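Local structure of oligopeptide ABC transporter OppAIV (Borrelia burgdorferi B31, 4GL8) at residues Tyr91-Arg96 with Leu162-Lys167; Ser106-Gly111 with Leu157-Leu162. The protein probably binds oligopeptides outside the cytoplasmic membrane as the solute-binding component of an ABC peptide transporter. All coordinates share one frame; numbering follows the deposited sequence.

Interaction 1 (Tyr91-Arg96 with Leu162-Lys167)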
loop_
_atom_site.group_PDB
_atom_site.type_symbol
_atom_site.label_atom_id
_atom_site.label_comp_id
_atom_site.label_asym_id
_atom_site.label_seq_id
_atom_site.Cartn_x
_atom_site.Cartn_y
_atom_site.Cartn_z
ATOM N N TYR A 91 3.589 -24.852 -3.559
ATOM C CA TYR A 91 2.374 -24.677 -2.756
ATOM C C TYR A 91 1.188 -25.198 -3.518
ATOM O O TYR A 91 1.048 -24.937 -4.725
ATOM C CB TYR A 91 2.107 -23.197 -2.463
ATOM C CG TYR A 91 3.049 -22.617 -1.469
ATOM C CD1 TYR A 91 4.379 -22.447 -1.783
ATOM C CD2 TYR A 91 2.617 -22.235 -0.220
ATOM C CE1 TYR A 91 5.265 -21.916 -0.873
ATOM C CE2 TYR A 91 3.492 -21.704 0.703
ATOM C CZ TYR A 91 4.817 -21.544 0.372
ATOM O OH TYR A 91 5.703 -20.990 1.263
ATOM N N THR A 92 0.325 -25.922 -2.810
ATOM C CA THR A 92 -0.802 -26.612 -3.430
ATOM C C THR A 92 -2.028 -26.188 -2.618
ATOM O O THR A 92 -2.135 -26.506 -1.425
ATOM C CB THR A 92 -0.563 -28.151 -3.448
ATOM O OG1 THR A 92 0.689 -28.450 -4.108
ATOM C CG2 THR A 92 -1.699 -28.925 -4.159
ATOM N N PHE A 93 -2.915 -25.426 -3.261
ATOM C CA PHE A 93 -4.131 -24.912 -2.649
ATOM C C PHE A 93 -5.355 -25.764 -3.033
ATOM O O PHE A 93 -5.591 -26.066 -4.211
ATOM C CB PHE A 93 -4.319 -23.440 -3.061
ATOM C CG PHE A 93 -3.190 -22.570 -2.636
ATOM C CD1 PHE A 93 -3.147 -22.051 -1.342
ATOM C CD2 PHE A 93 -2.126 -22.330 -3.481
ATOM C CE1 PHE A 93 -2.077 -21.300 -0.917
ATOM C CE2 PHE A 93 -1.048 -21.549 -3.064
ATOM C CZ PHE A 93 -1.013 -21.058 -1.779
ATOM N N HIS A 94 -6.119 -26.153 -2.014
ATOM C CA HIS A 94 -7.354 -26.935 -2.192
ATOM C C HIS A 94 -8.522 -25.981 -2.053
ATOM O O HIS A 94 -8.737 -25.420 -0.975
ATOM C CB HIS A 94 -7.427 -28.049 -1.145
ATOM C CG HIS A 94 -6.201 -28.889 -1.110
ATOM N ND1 HIS A 94 -5.967 -29.897 -2.034
ATOM C CD2 HIS A 94 -5.114 -28.845 -0.308
ATOM C CE1 HIS A 94 -4.788 -30.449 -1.783
ATOM N NE2 HIS A 94 -4.246 -29.825 -0.746
ATOM N N LEU A 95 -9.225 -25.748 -3.160
ATOM C CA LEU A 95 -10.322 -24.783 -3.173
ATOM C C LEU A 95 -11.523 -25.366 -2.411
ATOM O O LEU A 95 -11.746 -26.583 -2.433
ATOM C CB LEU A 95 -10.712 -24.407 -4.625
ATOM C CG LEU A 95 -9.598 -23.832 -5.510
ATOM C CD1 LEU A 95 -10.097 -23.435 -6.891
ATOM C CD2 LEU A 95 -8.863 -22.662 -4.859
ATOM N N ARG A 96 -12.273 -24.512 -1.710
ATOM C CA ARG A 96 -13.545 -24.950 -1.121
ATOM C C ARG A 96 -14.566 -25.275 -2.220
ATOM O O ARG A 96 -14.417 -24.842 -3.360
ATOM C CB ARG A 96 -14.112 -23.927 -0.143
ATOM C CG ARG A 96 -14.375 -22.564 -0.743
ATOM C CD ARG A 96 -14.789 -21.579 0.344
ATOM N NE ARG A 96 -13.660 -21.139 1.152
ATOM C CZ ARG A 96 -13.433 -21.474 2.412
ATOM N NH1 ARG A 96 -14.279 -22.253 3.065
ATOM N NH2 ARG A 96 -12.356 -20.988 3.048
ATOM N N LEU A 162 -5.112 -25.861 -7.149
ATOM C CA LEU A 162 -4.211 -24.901 -7.822
ATOM C C LEU A 162 -2.817 -25.058 -7.262
ATOM O O LEU A 162 -2.629 -25.045 -6.053
ATOM C CB LEU A 162 -4.695 -23.476 -7.630
ATOM C CG LEU A 162 -3.855 -22.434 -8.384
ATOM C CD1 LEU A 162 -4.280 -22.373 -9.838
ATOM C CD2 LEU A 162 -3.960 -21.073 -7.754
ATOM N N GLU A 163 -1.837 -25.234 -8.134
ATOM C CA GLU A 163 -0.460 -25.353 -7.676
ATOM C C GLU A 163 0.345 -24.130 -8.085
ATOM O O GLU A 163 0.348 -23.761 -9.265
ATOM C CB GLU A 163 0.159 -26.586 -8.294
ATOM C CG GLU A 163 1.484 -27.024 -7.739
ATOM C CD GLU A 163 2.153 -28.043 -8.653
ATOM O OE1 GLU A 163 2.680 -27.638 -9.749
ATOM O OE2 GLU A 163 2.160 -29.248 -8.280
ATOM N N ILE A 164 1.037 -23.529 -7.128
ATOM C CA ILE A 164 1.957 -22.440 -7.411
ATOM C C ILE A 164 3.373 -22.826 -6.967
ATOM O O ILE A 164 3.609 -23.161 -5.780
ATOM C CB ILE A 164 1.539 -21.152 -6.699
ATOM C CG1 ILE A 164 0.147 -20.753 -7.147
ATOM C CG2 ILE A 164 2.523 -20.024 -7.014
ATOM C CD1 ILE A 164 -0.358 -19.512 -6.467
ATOM N N THR A 165 4.289 -22.795 -7.925
ATOM C CA THR A 165 5.691 -23.120 -7.705
ATOM C C THR A 165 6.498 -21.817 -7.592
ATOM O O THR A 165 6.474 -20.999 -8.506
ATOM C CB THR A 165 6.254 -24.017 -8.851
ATOM O OG1 THR A 165 5.476 -25.206 -8.939
ATOM C CG2 THR A 165 7.689 -24.443 -8.588
ATOM N N LEU A 166 7.199 -21.635 -6.467
ATOM C CA LEU A 166 8.019 -20.450 -6.237
ATOM C C LEU A 166 9.394 -20.580 -6.872
ATOM O O LEU A 166 9.915 -21.658 -7.020
ATOM C CB LEU A 166 8.177 -20.165 -4.754
ATOM C CG LEU A 166 6.921 -19.906 -3.913
ATOM C CD1 LEU A 166 7.305 -19.298 -2.562
ATOM C CD2 LEU A 166 5.919 -19.008 -4.630
ATOM N N LYS A 167 9.940 -19.453 -7.280
ATOM C CA LYS A 167 11.321 -19.326 -7.762
ATOM C C LYS A 167 12.332 -19.796 -6.682
ATOM O O LYS A 167 13.286 -20.501 -6.953
ATOM C CB LYS A 167 11.496 -17.834 -8.075
ATOM C CG LYS A 167 12.627 -17.423 -8.982
ATOM C CD LYS A 167 12.553 -15.912 -9.197
ATOM C CE LYS A 167 13.941 -15.321 -9.247
ATOM N NZ LYS A 167 14.751 -16.041 -10.287
#
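Two inner strands of a five-stranded antiparallel sheet, 90-95 and 161-165, pair here through Tyr91-Phe93 and Leu162-Ile164; the order across the sheet is 65-67, 74-84, 90-95, 161-165, 154-158. Tyr91 faces Ile164 and Phe93 faces Leu162 as hydrogen-bonded pairs, each joined by two backbone bonds. Tyr91 N donates to Ile164 O and Ile164 N to Tyr91 O, both over 2.8 Å; Phe93 N reaches Leu162 O over 2.8 Å, while Leu162 N returns to Phe93 O over 3.0 Å. Three of the four N-H groups point almost straight at their acceptors, with angles of 166° to 169°. Between these pairs Thr92 and Glu163 form a non-hydrogen-bonded pair, where Glu163 CA lies 3.3 Å from Tyr91 O in a CA-H...O contact. Their side chains share the more polar face: Glu163, its CG anti to the backbone N (chi1 -169°), crosses Thr92 at a slant, CG 4.0 Å from Thr92 OG1, a loose van der Waals contact.

The other face is apolar. Tyr91 and Phe93 both turn CG anti to the carbonyl carbon, and their rings rise from the same side of the strand. Tyr91 CE1 meets Leu166 CD1 at 3.7 Å, the leucine slanting in obliquely from just past the end of its strand. Phe93 CE2 meets the outermost carbon of Ile164, CD1, at 4.0 Å, also at a slant.

Helix 173-176 closes over this face: Phe173 packs edge-to-face on Tyr91 and also touches Ile164 and Leu166, and Leu174 touches the side chains of both Tyr91 and Phe93. Ile112 of helix 109-119 lies against Leu162 and Leu95, while strand 74-84 flanks 90-95 on its far side, bonding to the backbone of Thr92 and His94.

Interaction 2 (Ser106-Gly111 with Leu157-Leu162)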
loop_
_atom_site.group_PDB
_atom_site.type_symbol
_atom_site.label_atom_id
_atom_site.label_comp_id
_atom_site.label_asym_id
_atom_site.label_seq_id
_atom_site.Cartn_x
_atom_site.Cartn_y
_atom_site.Cartn_z
ATOM N N SER A 106 -18.897 -20.743 -12.078
ATOM C CA SER A 106 -17.948 -21.402 -11.164
ATOM C C SER A 106 -16.525 -20.806 -11.162
ATOM O O SER A 106 -15.994 -20.460 -12.200
ATOM C CB SER A 106 -17.842 -22.900 -11.497
ATOM O OG SER A 106 -18.984 -23.579 -10.987
ATOM N N ILE A 107 -15.912 -20.751 -9.991
ATOM C CA ILE A 107 -14.522 -20.368 -9.864
ATOM C C ILE A 107 -13.745 -21.689 -9.790
ATOM O O ILE A 107 -13.864 -22.420 -8.813
ATOM C CB ILE A 107 -14.298 -19.522 -8.589
ATOM C CG1 ILE A 107 -15.294 -18.357 -8.516
ATOM C CG2 ILE A 107 -12.870 -18.988 -8.507
ATOM C CD1 ILE A 107 -15.041 -17.377 -7.385
ATOM N N THR A 108 -12.993 -22.004 -10.839
ATOM C CA THR A 108 -12.188 -23.199 -10.944
ATOM C C THR A 108 -10.708 -22.784 -10.895
ATOM O O THR A 108 -10.358 -21.611 -11.121
ATOM C CB THR A 108 -12.391 -23.860 -12.308
ATOM O OG1 THR A 108 -11.982 -22.929 -13.313
ATOM C CG2 THR A 108 -13.866 -24.276 -12.550
ATOM N N ALA A 109 -9.830 -23.756 -10.650
ATOM C CA ALA A 109 -8.389 -23.485 -10.621
ATOM C C ALA A 109 -7.873 -23.020 -11.996
ATOM O O ALA A 109 -6.927 -22.252 -12.066
ATOM C CB ALA A 109 -7.632 -24.715 -10.160
ATOM N N GLU A 110 -8.496 -23.491 -13.073
ATOM C CA GLU A 110 -8.179 -23.000 -14.423
ATOM C C GLU A 110 -8.595 -21.530 -14.614
ATOM O O GLU A 110 -7.874 -20.747 -15.221
ATOM C CB GLU A 110 -8.814 -23.913 -15.494
ATOM C CG GLU A 110 -8.531 -23.516 -16.944
ATOM C CD GLU A 110 -7.066 -23.667 -17.327
ATOM O OE1 GLU A 110 -6.375 -24.608 -16.878
ATOM O OE2 GLU A 110 -6.579 -22.840 -18.109
ATOM N N GLY A 111 -9.743 -21.141 -14.092
ATOM C CA GLY A 111 -10.096 -19.714 -14.094
ATOM C C GLY A 111 -9.108 -18.820 -13.338
ATOM O O GLY A 111 -8.787 -17.687 -13.736
ATOM N N LEU A 157 -4.330 -28.345 -11.284
ATOM C CA LEU A 157 -4.155 -29.787 -11.179
ATOM C C LEU A 157 -5.485 -30.532 -11.394
ATOM O O LEU A 157 -5.513 -31.630 -11.895
ATOM C CB LEU A 157 -3.533 -30.142 -9.826
ATOM C CG LEU A 157 -2.135 -29.559 -9.503
ATOM C CD1 LEU A 157 -1.575 -30.162 -8.205
ATOM C CD2 LEU A 157 -1.122 -29.706 -10.637
ATOM N N ASP A 158 -6.575 -29.902 -10.989
ATOM C CA ASP A 158 -7.937 -30.286 -11.337
ATOM C C ASP A 158 -8.791 -29.053 -11.044
ATOM O O ASP A 158 -8.237 -27.967 -10.803
ATOM C CB ASP A 158 -8.394 -31.511 -10.546
ATOM C CG ASP A 158 -8.311 -31.325 -9.039
ATOM O OD1 ASP A 158 -8.632 -30.255 -8.493
ATOM O OD2 ASP A 158 -7.948 -32.286 -8.374
ATOM N N GLU A 159 -10.105 -29.201 -11.032
ATOM C CA GLU A 159 -10.999 -28.048 -10.860
ATOM C C GLU A 159 -10.841 -27.349 -9.542
ATOM O O GLU A 159 -10.993 -26.147 -9.473
ATOM C CB GLU A 159 -12.458 -28.449 -10.943
ATOM C CG GLU A 159 -12.967 -28.608 -12.345
ATOM C CD GLU A 159 -14.455 -28.304 -12.433
ATOM O OE1 GLU A 159 -15.144 -28.187 -11.371
ATOM O OE2 GLU A 159 -14.921 -28.170 -13.581
ATOM N N LYS A 160 -10.599 -28.113 -8.486
ATOM C CA LYS A 160 -10.513 -27.545 -7.139
ATOM C C LYS A 160 -9.081 -27.536 -6.617
ATOM O O LYS A 160 -8.881 -27.523 -5.406
ATOM C CB LYS A 160 -11.367 -28.346 -6.166
ATOM C CG LYS A 160 -12.830 -28.555 -6.555
ATOM C CD LYS A 160 -13.576 -29.050 -5.319
ATOM C CE LYS A 160 -14.675 -30.037 -5.623
ATOM N NZ LYS A 160 -15.934 -29.276 -5.863
ATOM N N THR A 161 -8.083 -27.576 -7.497
ATOM C CA THR A 161 -6.707 -27.663 -7.026
ATOM C C THR A 161 -5.745 -26.808 -7.833
ATOM O O THR A 161 -5.559 -26.997 -9.041
ATOM C CB THR A 161 -6.222 -29.118 -6.977
ATOM O OG1 THR A 161 -7.246 -29.951 -6.402
ATOM C CG2 THR A 161 -4.991 -29.227 -6.124
ATOM N N LEU A 162 -5.112 -25.861 -7.149
ATOM C CA LEU A 162 -4.211 -24.901 -7.822
ATOM C C LEU A 162 -2.817 -25.058 -7.262
ATOM O O LEU A 162 -2.629 -25.045 -6.053
ATOM C CB LEU A 162 -4.695 -23.476 -7.630
ATOM C CG LEU A 162 -3.855 -22.434 -8.384
ATOM C CD1 LEU A 162 -4.280 -22.373 -9.838
ATOM C CD2 LEU A 162 -3.960 -21.073 -7.754
HETATM O O HOH W 1 -13.480 -25.003 -7.834
HETATM O O HOH W 2 -9.659 -26.099 -13.327
#
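Ala109 N donates to Glu159 O over 2.9 Å, the one direct hydrogen bond between Ser106-Gly111 and Leu157-Leu162. The N-H comes from above the carbonyl plane, 35° out of it, and the bond is moderately bent (157° at the hydrogen). The Ala109 methyl presses into the backbone of the opposite turn, its CB 3.3 Å from Thr161 O and 3.4 Å from Asp158 O. Leu162 CD1 approaches Ala109 O at 3.5 Å. On the Glu159 side of the contact, Thr108 CG2 lies across the carboxylate end of that residue, 4.1 Å from Glu159 CD.

The contact thus sets the first turn of helix 109-119 against the type I beta turn Asp158-Thr161, which links strands 154-158 and 161-165 as a hairpin. Thr108 is the N-cap. With chi1 at 61°, its OG1 sits between the backbone N and the carbonyl carbon and accepts from Gly111 N at 3.0 Å, while CG2 is left to face Glu159.

Two waters bridge the segments. One donates to both Ile107 O and Glu159 O, giving the latter a second partner besides Ala109 N; the other accepts from Glu110 N and donates weakly to Asp158 O. Within the turn, Thr161 OG1 donates to Asp158 OD1 in a bond so unusually short that its geometry is doubtful, and Lys160 N adds a weak bond to the same oxygen. Farther out, Glu110 forms a salt bridge with Arg113 one helical turn on, and Ile107 is buried against Leu99 and Trp101.

How the interactions relate
The two contacts lie 10 Å apart between centres and share Leu162, on strand 161-165. Along the chain they are nested: strand 90-95 comes first, then helix 109-119, then the hairpin of strands 154-158 and 161-165, so interaction 2 falls inside the loop closed by interaction 1. Interaction 1 joins neighbouring strands within the five-stranded sheet, whereas interaction 2 sets the helix start against the turn that joins strands 154-158 and 161-165. They also touch directly: Leu95 N probably hydrogen-bonds to Lys160 O at 2.9 Å, carrying the strand pairing on into the turn, and Leu95 CD1 packs 3.8 Å from Ala109 N. Strand pair, turn and helix start thus meet around Leu162 and Leu95.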